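Local coordinates for protein 4-hydroxybutyrate CoA-transferase (Porphyromonas gingivalis, PDB 3EH7) that probably transfers coenzyme A between acyl-CoA thioesters and free carboxylic acids such as acetate or 4-hydroxybutyrate, at residues 30-35 and 118-123; 39-44 and 186-191; 126-131 and 163-168; 157-162 and 178-183; 240-245 and 270-275. All coordinates share one frame; numbering follows the deposited sequence.

Interactions 1 and 4 belong to one parallel sheet of the N-terminal domain, where strands 122-127 and 154-160 are neighbours, and both combine backbone hydrogen bonds with an arginine reaching a partner carbonyl. Interaction 3 uses the C-terminal part of strand 122-127 and, lacking direct hydrogen bonds, relies on carbon packing and a water; its Gln126 is bonded to Asn160 of interaction 4. Interaction 2 is the most exposed, an amide stacked on a ring, although its helix is bonded to Glu158 of interaction 4. Interaction 5, fully buried, its centre about 7 Å from the centre of the chain, continues from two neighbouring strands of a second sheet and touches interaction 1 through Phe273 and His35.

Interaction 1 (30-35 and 118-123); sequences RVALSH and LHIDVA
Arg30 and Leu118 cross at about a right angle, with the CD1 methyl of Leu118 over one face of the guanidinium, offset toward its rim and 3.7 Å from Arg30 NE. The arginine runs out with CG anti to the backbone N (chi1 -170°), then bends at chi3 (-89°), which turns NE onto the leucine. Arg30 NH1 donates to His119 O at 2.8 Å, the oxygen lying near the guanidinium plane but tilted from it. NH2 forms a salt bridge with Glu58, so the guanidinium links strand 58-60 with the loop that leads into strand 122-127. Asp121 meets the same residue at the backbone: its OD2 takes the N-H of Arg30 at 2.9 Å on the anti side of the carboxylate, in a nearly straight bond (173°). The other oxygen, OD1, is bonded to His119 NE2 at 2.7 Å; it lies in the imidazole plane, while the donor stands above the carboxylate plane. Strands 30-33 and 122-127 pair as parallel neighbours in the sheet of the Rossmann-like N-terminal domain. Arg30 O accepts from both Asp121 N and Val122 N, and Ala32 N donates to Val122 O at 2.8 Å. Val31 and Val122 lie side by side and point the same way, their CG1 atoms 4.2 Å apart. Toward the opposite face of the sheet, Ala32 CB rests 3.9 Å from Ile120 CD1.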
# COMPACT_ATOMS: atom_id res chain seq x y z
N ARG A 30 7.01 -20.24 20.12
CA ARG A 30 6.40 -18.92 20.04
C ARG A 30 4.99 -18.98 20.62
O ARG A 30 4.19 -19.83 20.25
CB ARG A 30 6.35 -18.40 18.61
CG ARG A 30 5.96 -16.95 18.56
CD ARG A 30 5.69 -16.43 17.16
NE ARG A 30 6.89 -15.90 16.52
CZ ARG A 30 7.69 -16.60 15.72
NH1 ARG A 30 7.45 -17.90 15.50
NH2 ARG A 30 8.75 -16.03 15.18
N VAL A 31 4.71 -18.07 21.55
CA VAL A 31 3.45 -18.06 22.28
C VAL A 31 2.74 -16.78 21.93
O VAL A 31 3.33 -15.72 22.08
CB VAL A 31 3.71 -18.06 23.80
CG1 VAL A 31 2.40 -18.10 24.57
CG2 VAL A 31 4.60 -19.22 24.18
N ALA A 32 1.52 -16.89 21.41
CA ALA A 32 0.69 -15.72 21.09
C ALA A 32 -0.28 -15.51 22.25
O ALA A 32 -0.77 -16.48 22.83
CB ALA A 32 -0.06 -15.94 19.81
N LEU A 33 -0.52 -14.26 22.61
CA LEU A 33 -1.43 -13.91 23.71
C LEU A 33 -2.53 -13.09 23.15
O LEU A 33 -2.29 -12.35 22.22
CB LEU A 33 -0.73 -13.05 24.76
CG LEU A 33 0.48 -13.62 25.50
CD1 LEU A 33 0.97 -12.60 26.50
CD2 LEU A 33 0.13 -14.91 26.19
N SER A 34 -3.72 -13.19 23.74
CA SER A 34 -4.79 -12.24 23.41
C SER A 34 -4.28 -10.81 23.47
O SER A 34 -3.52 -10.44 24.37
CB SER A 34 -6.00 -12.37 24.34
OG SER A 34 -6.73 -13.55 24.15
N HIS A 35 -4.70 -10.02 22.49
CA HIS A 35 -4.23 -8.66 22.30
C HIS A 35 -4.77 -7.67 23.33
O HIS A 35 -5.89 -7.80 23.80
CB HIS A 35 -4.63 -8.18 20.89
CG HIS A 35 -4.11 -6.83 20.53
ND1 HIS A 35 -2.80 -6.46 20.74
CD2 HIS A 35 -4.70 -5.77 19.92
CE1 HIS A 35 -2.61 -5.23 20.31
NE2 HIS A 35 -3.76 -4.78 19.82
N LEU A 118 4.13 -17.26 9.86
CA LEU A 118 4.36 -16.85 11.26
C LEU A 118 3.80 -17.96 12.11
O LEU A 118 2.58 -18.05 12.29
CB LEU A 118 3.65 -15.52 11.57
CG LEU A 118 3.60 -15.02 13.02
CD1 LEU A 118 4.95 -14.68 13.57
CD2 LEU A 118 2.72 -13.79 13.07
N HIS A 119 4.69 -18.81 12.61
CA HIS A 119 4.30 -20.02 13.28
C HIS A 119 4.05 -19.74 14.76
O HIS A 119 4.90 -19.14 15.44
CB HIS A 119 5.37 -21.11 13.12
CG HIS A 119 5.10 -22.36 13.89
ND1 HIS A 119 4.33 -23.39 13.39
CD2 HIS A 119 5.47 -22.74 15.14
CE1 HIS A 119 4.24 -24.35 14.29
NE2 HIS A 119 4.93 -23.99 15.36
N ILE A 120 2.92 -20.21 15.26
CA ILE A 120 2.57 -20.04 16.65
C ILE A 120 2.41 -21.43 17.27
O ILE A 120 1.54 -22.21 16.88
CB ILE A 120 1.27 -19.24 16.79
CG1 ILE A 120 1.55 -17.78 16.49
CG2 ILE A 120 0.67 -19.43 18.18
CD1 ILE A 120 0.34 -17.03 16.10
N ASP A 121 3.24 -21.74 18.26
CA ASP A 121 3.17 -23.03 18.87
C ASP A 121 2.06 -23.08 19.92
O ASP A 121 1.44 -24.14 20.12
CB ASP A 121 4.50 -23.37 19.51
CG ASP A 121 5.64 -23.43 18.49
OD1 ASP A 121 5.82 -24.49 17.87
OD2 ASP A 121 6.36 -22.43 18.33
N VAL A 122 1.84 -21.97 20.62
CA VAL A 122 0.92 -21.89 21.74
C VAL A 122 0.12 -20.59 21.65
O VAL A 122 0.68 -19.53 21.40
CB VAL A 122 1.67 -21.95 23.06
CG1 VAL A 122 0.69 -21.87 24.24
CG2 VAL A 122 2.46 -23.22 23.15
N ALA A 123 -1.20 -20.70 21.80
CA ALA A 123 -2.09 -19.54 21.88
C ALA A 123 -2.66 -19.54 23.28
O ALA A 123 -3.28 -20.53 23.70
CB ALA A 123 -3.22 -19.63 20.85

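Interaction 2 (39-44 and 186-191); sequences VPQSCV and PIYSLA
At the start of helix 41-49, Gln41 lays its side-chain amide on the ring of Tyr188, which stands in the loop following strand 179-183. The two side chains reach toward each other tip to tip, and their flat groups are stacked, the planes only 17° apart. Gln41 NE2 sits over the ring centre, 3.5 Å above the plane, while Gln41 CD is 3.7 Å from Tyr188 CZ. Farther back along the chain, Gln41 CG lies 3.6 Å from Tyr188 OH. An extended chain, with CD anti to CA (chi2 171°), lets the amide reach this far. Pro40 holds the N-cap position of the helix, and the first turn is also tied to the sheet of the N-terminal domain, because the carboxylate of Glu158 accepts from the backbone N of Ser42 and Cys43. The polar ends of Gln41 turn to a single carbonyl of the loop. Gln41 NE2 gives a weak, long hydrogen bond of 3.5 Å to Pro186 O, and a water donates both to Gln41 OE1 and, at 2.6 Å, to that same Pro186 O. Val39 comes to the tyrosine from another direction: its CG1 methyl lies at the ring edge, in plane, 4.0 Å from Tyr188 CE2.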
# COMPACT_ATOMS: atom_id res chain seq x y z
N VAL A 39 -5.43 -9.35 27.40
CA VAL A 39 -4.25 -10.13 27.74
C VAL A 39 -4.64 -11.06 28.89
O VAL A 39 -5.27 -10.63 29.85
CB VAL A 39 -3.05 -9.21 28.14
CG1 VAL A 39 -2.21 -9.84 29.22
CG2 VAL A 39 -2.18 -8.87 26.92
N PRO A 40 -4.32 -12.35 28.78
CA PRO A 40 -4.72 -13.30 29.82
C PRO A 40 -3.87 -13.16 31.10
O PRO A 40 -2.84 -13.80 31.24
CB PRO A 40 -4.49 -14.65 29.14
CG PRO A 40 -3.37 -14.39 28.21
CD PRO A 40 -3.62 -13.02 27.67
N GLN A 41 -4.34 -12.34 32.04
CA GLN A 41 -3.52 -11.95 33.18
C GLN A 41 -3.05 -13.09 34.07
O GLN A 41 -1.90 -13.05 34.53
CB GLN A 41 -4.25 -10.89 34.03
CG GLN A 41 -4.51 -9.61 33.28
CD GLN A 41 -5.42 -8.66 34.03
OE1 GLN A 41 -5.37 -8.59 35.27
NE2 GLN A 41 -6.26 -7.93 33.28
N SER A 42 -3.89 -14.09 34.34
CA SER A 42 -3.47 -15.22 35.21
C SER A 42 -2.35 -16.05 34.60
O SER A 42 -1.39 -16.43 35.30
CB SER A 42 -4.63 -16.17 35.53
OG SER A 42 -5.68 -15.46 36.12
N CYS A 43 -2.45 -16.33 33.31
CA CYS A 43 -1.40 -17.11 32.65
C CYS A 43 -0.12 -16.31 32.51
O CYS A 43 0.96 -16.87 32.63
CB CYS A 43 -1.86 -17.64 31.30
SG CYS A 43 -3.11 -18.95 31.47
N VAL A 44 -0.24 -15.01 32.26
CA VAL A 44 0.95 -14.17 32.18
C VAL A 44 1.68 -14.18 33.51
O VAL A 44 2.90 -14.30 33.54
CB VAL A 44 0.64 -12.72 31.74
CG1 VAL A 44 1.83 -11.80 32.07
CG2 VAL A 44 0.37 -12.67 30.26
N PRO A 186 -11.08 -8.08 36.81
CA PRO A 186 -11.41 -7.06 35.85
C PRO A 186 -10.37 -7.02 34.74
O PRO A 186 -9.17 -7.06 35.00
CB PRO A 186 -11.42 -5.77 36.68
CG PRO A 186 -10.56 -6.08 37.86
CD PRO A 186 -10.86 -7.51 38.16
N ILE A 187 -10.80 -6.96 33.49
CA ILE A 187 -9.84 -6.91 32.40
C ILE A 187 -9.17 -5.53 32.41
O ILE A 187 -9.63 -4.64 33.12
CB ILE A 187 -10.48 -7.26 31.05
CG1 ILE A 187 -11.46 -6.19 30.58
CG2 ILE A 187 -11.21 -8.63 31.14
CD1 ILE A 187 -12.04 -6.50 29.17
N TYR A 188 -8.08 -5.34 31.66
CA TYR A 188 -7.38 -4.04 31.66
C TYR A 188 -8.31 -2.97 31.15
O TYR A 188 -9.01 -3.18 30.16
CB TYR A 188 -6.09 -4.07 30.83
CG TYR A 188 -4.98 -4.88 31.45
CD1 TYR A 188 -4.54 -4.62 32.74
CD2 TYR A 188 -4.36 -5.91 30.76
CE1 TYR A 188 -3.52 -5.37 33.34
CE2 TYR A 188 -3.34 -6.67 31.34
CZ TYR A 188 -2.92 -6.40 32.62
OH TYR A 188 -1.92 -7.15 33.20
N SER A 189 -8.37 -1.84 31.87
CA SER A 189 -9.14 -0.70 31.45
C SER A 189 -8.28 0.54 31.24
O SER A 189 -7.14 0.62 31.69
CB SER A 189 -10.25 -0.39 32.45
OG SER A 189 -9.71 -0.10 33.70
N LEU A 190 -8.85 1.50 30.55
CA LEU A 190 -8.21 2.76 30.26
C LEU A 190 -9.07 3.85 30.83
O LEU A 190 -10.30 3.85 30.65
CB LEU A 190 -8.21 3.01 28.77
CG LEU A 190 -7.28 2.29 27.83
CD1 LEU A 190 -7.69 2.72 26.44
CD2 LEU A 190 -5.84 2.66 28.12
N ALA A 191 -8.41 4.80 31.49
CA ALA A 191 -9.01 6.09 31.80
C ALA A 191 -8.79 7.01 30.60
O ALA A 191 -7.77 6.90 29.91
CB ALA A 191 -8.37 6.71 33.06
O HOH W 1 -7.49 -7.35 36.94

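Interaction 3 (126-131 and 163-168); sequences QLSMPD and MPYVHG
The backbones of Ser128 and Met163 approach to 4.9 Å between CA atoms, yet no direct hydrogen bond joins the two segments. A water lies between the main chains instead, accepting from Met129 N and 2.7 Å from Met163 O. Met163, a selenomethionine, projects toward the strand with CG anti to the backbone N (chi1 177°), which puts that carbon 3.7 Å from Ser128 N. Bends at chi2 and chi3 then bring the CE methyl against Gln126, 3.4 Å from its backbone O and 3.7 Å from its CD. The amide touched in this way is fixed from outside: Asn160 ND2 donates to OE1, and NE2 is bonded to Gly38 O. Ser128 holds OG between its own backbone N and carbonyl carbon (chi1 73°), 3.6 Å from Tyr165 CD2. That hydroxyl donates to Met129 O and receives the N-H of Ser137. Asp131 OD2 stands 3.9 Å from Tyr165 OH, too far for a hydrogen bond, while OD1 accepts from Tyr135 N. With the Gln126 amide and the Ser128 hydroxyl bonded elsewhere, the contact itself rests on van der Waals fit rather than on paired donors and acceptors.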
# COMPACT_ATOMS: atom_id res chain seq x y z
N GLN A 126 -7.74 -15.23 26.30
CA GLN A 126 -8.78 -14.96 27.27
C GLN A 126 -10.18 -15.02 26.61
O GLN A 126 -10.39 -14.49 25.53
CB GLN A 126 -8.54 -13.64 27.98
CG GLN A 126 -9.48 -13.48 29.14
CD GLN A 126 -9.43 -12.14 29.81
OE1 GLN A 126 -10.27 -11.87 30.66
NE2 GLN A 126 -8.45 -11.30 29.46
N LEU A 127 -11.10 -15.69 27.29
CA LEU A 127 -12.44 -15.95 26.76
C LEU A 127 -13.53 -15.68 27.78
O LEU A 127 -13.30 -15.70 29.00
CB LEU A 127 -12.54 -17.40 26.30
CG LEU A 127 -11.52 -17.97 25.30
CD1 LEU A 127 -11.60 -19.51 25.32
CD2 LEU A 127 -11.72 -17.43 23.88
N SER A 128 -14.74 -15.45 27.27
CA SER A 128 -15.91 -15.38 28.11
C SER A 128 -16.33 -16.78 28.47
O SER A 128 -15.88 -17.76 27.87
CB SER A 128 -17.07 -14.71 27.37
OG SER A 128 -17.60 -15.58 26.38
N MSE A 129 -17.23 -16.86 29.45
CA MSE A 129 -17.83 -18.13 29.86
C MSE A 129 -18.52 -18.76 28.65
O MSE A 129 -19.06 -18.04 27.84
CB MSE A 129 -18.87 -17.86 30.95
CG MSE A 129 -18.27 -17.50 32.27
SE MSE A 129 -17.43 -19.05 33.07
CE MSE A 129 -18.99 -20.06 33.70
N PRO A 130 -18.52 -20.10 28.54
CA PRO A 130 -19.23 -20.74 27.45
C PRO A 130 -20.73 -20.55 27.54
O PRO A 130 -21.32 -20.53 28.64
CB PRO A 130 -18.91 -22.22 27.63
CG PRO A 130 -18.71 -22.36 29.07
CD PRO A 130 -17.95 -21.11 29.45
N ASP A 131 -21.35 -20.41 26.39
CA ASP A 131 -22.78 -20.41 26.31
C ASP A 131 -23.26 -21.86 26.44
O ASP A 131 -22.48 -22.79 26.71
CB ASP A 131 -23.25 -19.73 25.01
CG ASP A 131 -22.89 -20.52 23.76
OD1 ASP A 131 -22.81 -21.76 23.83
OD2 ASP A 131 -22.69 -19.88 22.71
N MSE A 163 -14.78 -11.39 31.52
CA MSE A 163 -14.62 -11.12 30.09
C MSE A 163 -16.00 -11.11 29.44
O MSE A 163 -16.74 -12.11 29.52
CB MSE A 163 -13.75 -12.16 29.42
CG MSE A 163 -13.64 -11.93 27.91
SE MSE A 163 -12.57 -10.37 27.49
CE MSE A 163 -11.12 -11.31 26.65
N PRO A 164 -16.36 -10.00 28.79
CA PRO A 164 -17.71 -9.93 28.26
C PRO A 164 -17.91 -10.86 27.07
O PRO A 164 -16.95 -11.26 26.43
CB PRO A 164 -17.85 -8.46 27.83
CG PRO A 164 -16.48 -7.97 27.68
CD PRO A 164 -15.64 -8.72 28.66
N TYR A 165 -19.17 -11.22 26.83
CA TYR A 165 -19.53 -12.04 25.67
C TYR A 165 -19.80 -11.07 24.56
O TYR A 165 -20.73 -10.27 24.65
CB TYR A 165 -20.77 -12.89 25.97
CG TYR A 165 -21.20 -13.79 24.81
CD1 TYR A 165 -22.05 -13.29 23.81
CD2 TYR A 165 -20.76 -15.10 24.71
CE1 TYR A 165 -22.45 -14.07 22.76
CE2 TYR A 165 -21.18 -15.91 23.65
CZ TYR A 165 -22.02 -15.37 22.68
OH TYR A 165 -22.45 -16.13 21.62
N VAL A 166 -18.95 -11.09 23.54
CA VAL A 166 -19.06 -10.12 22.45
C VAL A 166 -19.44 -10.81 21.14
O VAL A 166 -18.83 -11.83 20.75
CB VAL A 166 -17.76 -9.29 22.28
CG1 VAL A 166 -17.85 -8.29 21.10
CG2 VAL A 166 -17.45 -8.56 23.60
N HIS A 167 -20.40 -10.21 20.47
CA HIS A 167 -20.95 -10.72 19.24
C HIS A 167 -20.03 -10.56 18.04
O HIS A 167 -18.95 -9.96 18.14
CB HIS A 167 -22.29 -10.04 18.97
CG HIS A 167 -23.36 -10.49 19.91
ND1 HIS A 167 -24.04 -11.67 19.74
CD2 HIS A 167 -23.84 -9.94 21.05
CE1 HIS A 167 -24.91 -11.82 20.73
NE2 HIS A 167 -24.81 -10.78 21.53
N GLY A 168 -20.48 -11.11 16.92
CA GLY A 168 -19.73 -11.13 15.65
C GLY A 168 -19.13 -12.51 15.41
O GLY A 168 -19.54 -13.48 16.04
O HOH W 2 -17.56 -14.28 30.97

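Interaction 4 (157-162 and 178-183); sequences GEINRQ and DYIVMA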
# COMPACT_ATOMS: atom_id res chain seq x y z
N GLY A 157 -7.11 -21.71 27.00
CA GLY A 157 -8.20 -20.76 27.11
C GLY A 157 -8.33 -20.31 28.55
O GLY A 157 -8.57 -21.12 29.43
N GLU A 158 -8.20 -19.00 28.77
CA GLU A 158 -8.36 -18.44 30.11
C GLU A 158 -9.77 -17.90 30.21
O GLU A 158 -10.06 -16.81 29.69
CB GLU A 158 -7.33 -17.32 30.36
CG GLU A 158 -7.36 -16.76 31.77
CD GLU A 158 -6.12 -15.95 32.12
OE1 GLU A 158 -5.01 -16.50 32.01
OE2 GLU A 158 -6.27 -14.78 32.51
N ILE A 159 -10.66 -18.64 30.86
CA ILE A 159 -12.07 -18.26 30.93
C ILE A 159 -12.32 -17.36 32.14
O ILE A 159 -12.32 -17.79 33.30
CB ILE A 159 -13.01 -19.49 30.95
CG1 ILE A 159 -12.77 -20.34 29.70
CG2 ILE A 159 -14.45 -19.04 30.99
CD1 ILE A 159 -13.86 -21.42 29.47
N ASN A 160 -12.54 -16.08 31.85
CA ASN A 160 -12.71 -15.09 32.89
C ASN A 160 -14.20 -14.73 33.03
O ASN A 160 -14.88 -14.37 32.05
CB ASN A 160 -11.84 -13.87 32.54
CG ASN A 160 -11.91 -12.74 33.56
OD1 ASN A 160 -12.55 -12.83 34.62
ND2 ASN A 160 -11.23 -11.65 33.22
N ARG A 161 -14.70 -14.81 34.25
CA ARG A 161 -16.10 -14.49 34.50
C ARG A 161 -16.40 -13.05 34.09
O ARG A 161 -17.54 -12.71 33.79
CB ARG A 161 -16.50 -14.65 35.97
CG ARG A 161 -16.06 -15.92 36.70
CD ARG A 161 -16.25 -17.15 35.92
NE ARG A 161 -16.28 -18.34 36.77
CZ ARG A 161 -15.25 -18.84 37.45
NH1 ARG A 161 -15.43 -19.92 38.20
NH2 ARG A 161 -14.04 -18.29 37.38
N GLN A 162 -15.36 -12.21 34.08
CA GLN A 162 -15.54 -10.80 33.78
C GLN A 162 -15.22 -10.43 32.34
O GLN A 162 -15.37 -9.27 31.97
CB GLN A 162 -14.74 -9.95 34.77
CG GLN A 162 -15.20 -10.17 36.20
CD GLN A 162 -14.68 -9.14 37.16
OE1 GLN A 162 -14.67 -7.94 36.85
NE2 GLN A 162 -14.25 -9.58 38.36
N ASP A 178 -7.08 -27.06 24.74
CA ASP A 178 -6.31 -28.15 25.34
C ASP A 178 -6.29 -28.01 26.85
O ASP A 178 -6.43 -29.01 27.57
CB ASP A 178 -4.90 -28.16 24.78
CG ASP A 178 -4.89 -28.35 23.28
OD1 ASP A 178 -5.32 -29.42 22.85
OD2 ASP A 178 -4.55 -27.41 22.54
N TYR A 179 -6.14 -26.78 27.34
CA TYR A 179 -6.32 -26.52 28.76
C TYR A 179 -7.20 -25.33 28.98
O TYR A 179 -7.25 -24.41 28.17
CB TYR A 179 -4.99 -26.31 29.45
CG TYR A 179 -4.06 -27.45 29.24
CD1 TYR A 179 -4.08 -28.55 30.10
CD2 TYR A 179 -3.17 -27.46 28.17
CE1 TYR A 179 -3.22 -29.63 29.90
CE2 TYR A 179 -2.31 -28.52 27.96
CZ TYR A 179 -2.34 -29.60 28.82
OH TYR A 179 -1.48 -30.64 28.61
N ILE A 180 -7.93 -25.39 30.09
CA ILE A 180 -8.81 -24.32 30.52
C ILE A 180 -8.35 -23.81 31.90
O ILE A 180 -8.20 -24.57 32.85
CB ILE A 180 -10.26 -24.78 30.62
CG1 ILE A 180 -10.81 -25.12 29.24
CG2 ILE A 180 -11.12 -23.68 31.24
CD1 ILE A 180 -12.06 -26.01 29.30
N VAL A 181 -8.11 -22.51 31.98
CA VAL A 181 -7.72 -21.90 33.22
C VAL A 181 -8.83 -20.96 33.67
O VAL A 181 -9.13 -19.97 32.98
CB VAL A 181 -6.40 -21.13 33.01
CG1 VAL A 181 -6.06 -20.32 34.26
CG2 VAL A 181 -5.28 -22.12 32.65
N MSE A 182 -9.47 -21.25 34.80
CA MSE A 182 -10.57 -20.40 35.26
C MSE A 182 -10.04 -19.10 35.89
O MSE A 182 -8.97 -19.08 36.52
CB MSE A 182 -11.52 -21.15 36.22
CG MSE A 182 -12.23 -22.40 35.63
SE MSE A 182 -13.11 -22.09 33.94
CE MSE A 182 -14.36 -20.71 34.58
N ALA A 183 -10.77 -18.01 35.71
CA ALA A 183 -10.37 -16.73 36.32
C ALA A 183 -11.57 -15.82 36.64
O ALA A 183 -12.69 -16.04 36.17
CB ALA A 183 -9.39 -16.03 35.43
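Two bent chains bring Arg161 and Met182 together: in the arginine chi2 (-44°) folds CD back, and in the selenomethionine chi3 (-60°) turns CE toward the guanidinium. The side chains cross at about a right angle, with the CE methyl over the centre of the guanidinium, 3.5 Å above its plane. At the edge of the same group NH2 donates to Ala183 O at 2.9 Å, the oxygen lying in the guanidinium plane. Arg161 N donates to that carbonyl as well, at 3.0 Å, and the two donors arrive from opposite faces of the carbonyl plane. Behind this end, strands 157-160 and 179-183 run parallel as neighbours in the N-terminal domain sheet, joined by backbone bonds such as Gly157 N to Tyr179 O. On one face of the sheet Ile159 spans two partners: CD1 is 4.0 Å from Ile180 CG2, and CG2 the same distance from Met182 CE. On the other face Glu158 CG lies 4.2 Å from Ala183 CB, while its carboxylate turns to Tyr185 OH and to the start of helix 41-49. Asn160 OD1 accepts from Gln162 N in an Asx turn. Held by two donors, one of them probably charged, Ala183 O is likely polarised.

Interaction 5 (240-245 and 270-275); sequences HTEMFS and VATFLM
Met243, a selenomethionine, starts its contact with Phe273 at CB, which sits over the centre of the phenyl ring, 3.7 Å from the centroid and 9° off the ring normal, a CH-pi contact. The same CB comes close to the backbone, 3.0 Å from Phe273 O. CG, placed between the backbone N and the carbonyl carbon by chi1 (63°), meets Phe273 CZ at 3.6 Å. Past the selenium the chain bends again, and CE ends 3.8 Å from Met275 CB; Met275 has two conformers, so this last touch is less certain. At the edge of the Phe273 ring, in plane, lies Glu242 OE2, 3.5 Å from CE1 and bonded elsewhere to Thr338 OG1. The His35 ring packs edge-to-face with Phe273, linking this region to the N-terminal domain. The segments begin in the last residues of strands 238-240 and 269-271, parallel neighbours of the large mixed sheet joined by a beta-alpha-beta crossover through helix 246-253. Thr241 N donates to Val270 O at 3.0 Å where that pairing ends. Farther on, Glu242 O takes two donors, Thr272 N and Phe273 N. Across the backbone from Met243, Phe244 and Leu274 lie side by side, Leu274 CD2 over the ring centre at 3.5 Å from the centroid. Ala271 CB adds an oblique touch, 4.0 Å from Phe244 CD2.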
# COMPACT_ATOMS: atom_id res chain seq x y z
N HIS A 240 -16.69 1.56 11.51
CA HIS A 240 -15.93 0.42 11.00
C HIS A 240 -14.48 0.75 11.24
O HIS A 240 -13.84 1.55 10.53
CB HIS A 240 -16.22 0.10 9.53
CG HIS A 240 -15.48 -1.12 9.04
ND1 HIS A 240 -16.11 -2.28 8.66
CD2 HIS A 240 -14.16 -1.36 8.93
CE1 HIS A 240 -15.21 -3.18 8.30
NE2 HIS A 240 -14.01 -2.64 8.46
N THR A 241 -13.99 0.16 12.32
CA THR A 241 -12.80 0.63 12.98
C THR A 241 -11.92 -0.52 13.44
O THR A 241 -12.36 -1.66 13.56
CB THR A 241 -13.21 1.51 14.17
OG1 THR A 241 -12.07 2.24 14.64
CG2 THR A 241 -13.86 0.63 15.32
N GLU A 242 -10.66 -0.24 13.66
CA GLU A 242 -9.80 -1.27 14.22
C GLU A 242 -10.24 -1.52 15.67
O GLU A 242 -10.40 -2.67 16.13
CB GLU A 242 -8.34 -0.88 14.16
CG GLU A 242 -7.41 -2.07 14.45
CD GLU A 242 -5.95 -1.70 14.30
OE1 GLU A 242 -5.56 -1.42 13.15
OE2 GLU A 242 -5.22 -1.68 15.32
N MSE A 243 -10.42 -0.43 16.41
CA MSE A 243 -10.92 -0.52 17.77
C MSE A 243 -11.74 0.71 18.10
O MSE A 243 -11.64 1.71 17.44
CB MSE A 243 -9.75 -0.70 18.76
CG MSE A 243 -8.79 0.46 18.80
SE MSE A 243 -9.23 1.86 20.08
CE MSE A 243 -9.00 0.90 21.77
N PHE A 244 -12.56 0.60 19.14
CA PHE A 244 -13.18 1.78 19.73
C PHE A 244 -13.18 1.69 21.25
O PHE A 244 -12.74 0.68 21.81
CB PHE A 244 -14.55 2.12 19.14
CG PHE A 244 -15.63 1.12 19.44
CD1 PHE A 244 -16.33 1.17 20.63
CD2 PHE A 244 -15.97 0.15 18.51
CE1 PHE A 244 -17.34 0.24 20.91
CE2 PHE A 244 -16.97 -0.77 18.78
CZ PHE A 244 -17.67 -0.71 19.99
N SER A 245 -13.65 2.75 21.88
CA SER A 245 -13.51 2.93 23.31
C SER A 245 -14.65 3.80 23.82
O SER A 245 -15.68 3.90 23.17
CB SER A 245 -12.15 3.57 23.63
OG SER A 245 -11.80 3.43 24.98
N VAL A 270 -18.61 -2.13 14.10
CA VAL A 270 -17.72 -3.23 13.70
C VAL A 270 -16.29 -2.83 14.05
O VAL A 270 -15.86 -1.70 13.76
CB VAL A 270 -17.88 -3.49 12.21
CG1 VAL A 270 -16.81 -4.46 11.70
CG2 VAL A 270 -19.28 -4.00 11.91
N ALA A 271 -15.58 -3.75 14.69
CA ALA A 271 -14.23 -3.54 15.18
C ALA A 271 -13.53 -4.89 15.21
O ALA A 271 -14.14 -5.91 14.95
CB ALA A 271 -14.24 -2.89 16.61
N THR A 272 -12.24 -4.91 15.53
CA THR A 272 -11.50 -6.16 15.69
C THR A 272 -11.01 -6.37 17.11
O THR A 272 -10.84 -7.50 17.52
CB THR A 272 -10.39 -6.33 14.61
OG1 THR A 272 -10.00 -7.71 14.52
CG2 THR A 272 -9.15 -5.45 14.86
N PHE A 273 -10.84 -5.28 17.88
CA PHE A 273 -10.58 -5.35 19.33
C PHE A 273 -11.14 -4.10 20.01
O PHE A 273 -11.50 -3.10 19.35
CB PHE A 273 -9.09 -5.63 19.66
CG PHE A 273 -8.16 -4.42 19.58
CD1 PHE A 273 -7.61 -4.02 18.36
CD2 PHE A 273 -7.82 -3.72 20.73
CE1 PHE A 273 -6.74 -2.91 18.26
CE2 PHE A 273 -6.95 -2.57 20.66
CZ PHE A 273 -6.41 -2.19 19.42
N LEU A 274 -11.27 -4.18 21.34
CA LEU A 274 -11.88 -3.10 22.14
C LEU A 274 -11.08 -2.88 23.40
O LEU A 274 -10.50 -3.83 23.93
CB LEU A 274 -13.30 -3.46 22.55
CG LEU A 274 -14.27 -3.73 21.42
CD1 LEU A 274 -15.55 -4.34 21.94
CD2 LEU A 274 -14.53 -2.45 20.60
N MSE A 275 -11.03 -1.63 23.84
CA MSE A 275 -10.43 -1.28 25.13
C MSE A 275 -11.02 0.04 25.64
O MSE A 275 -11.23 0.97 24.86
CB MSE A 275 -8.92 -1.15 24.99
CG MSE A 275 -8.23 -0.75 26.27
SE MSE A 275 -6.33 -1.11 26.25
CE MSE A 275 -6.14 -1.65 24.41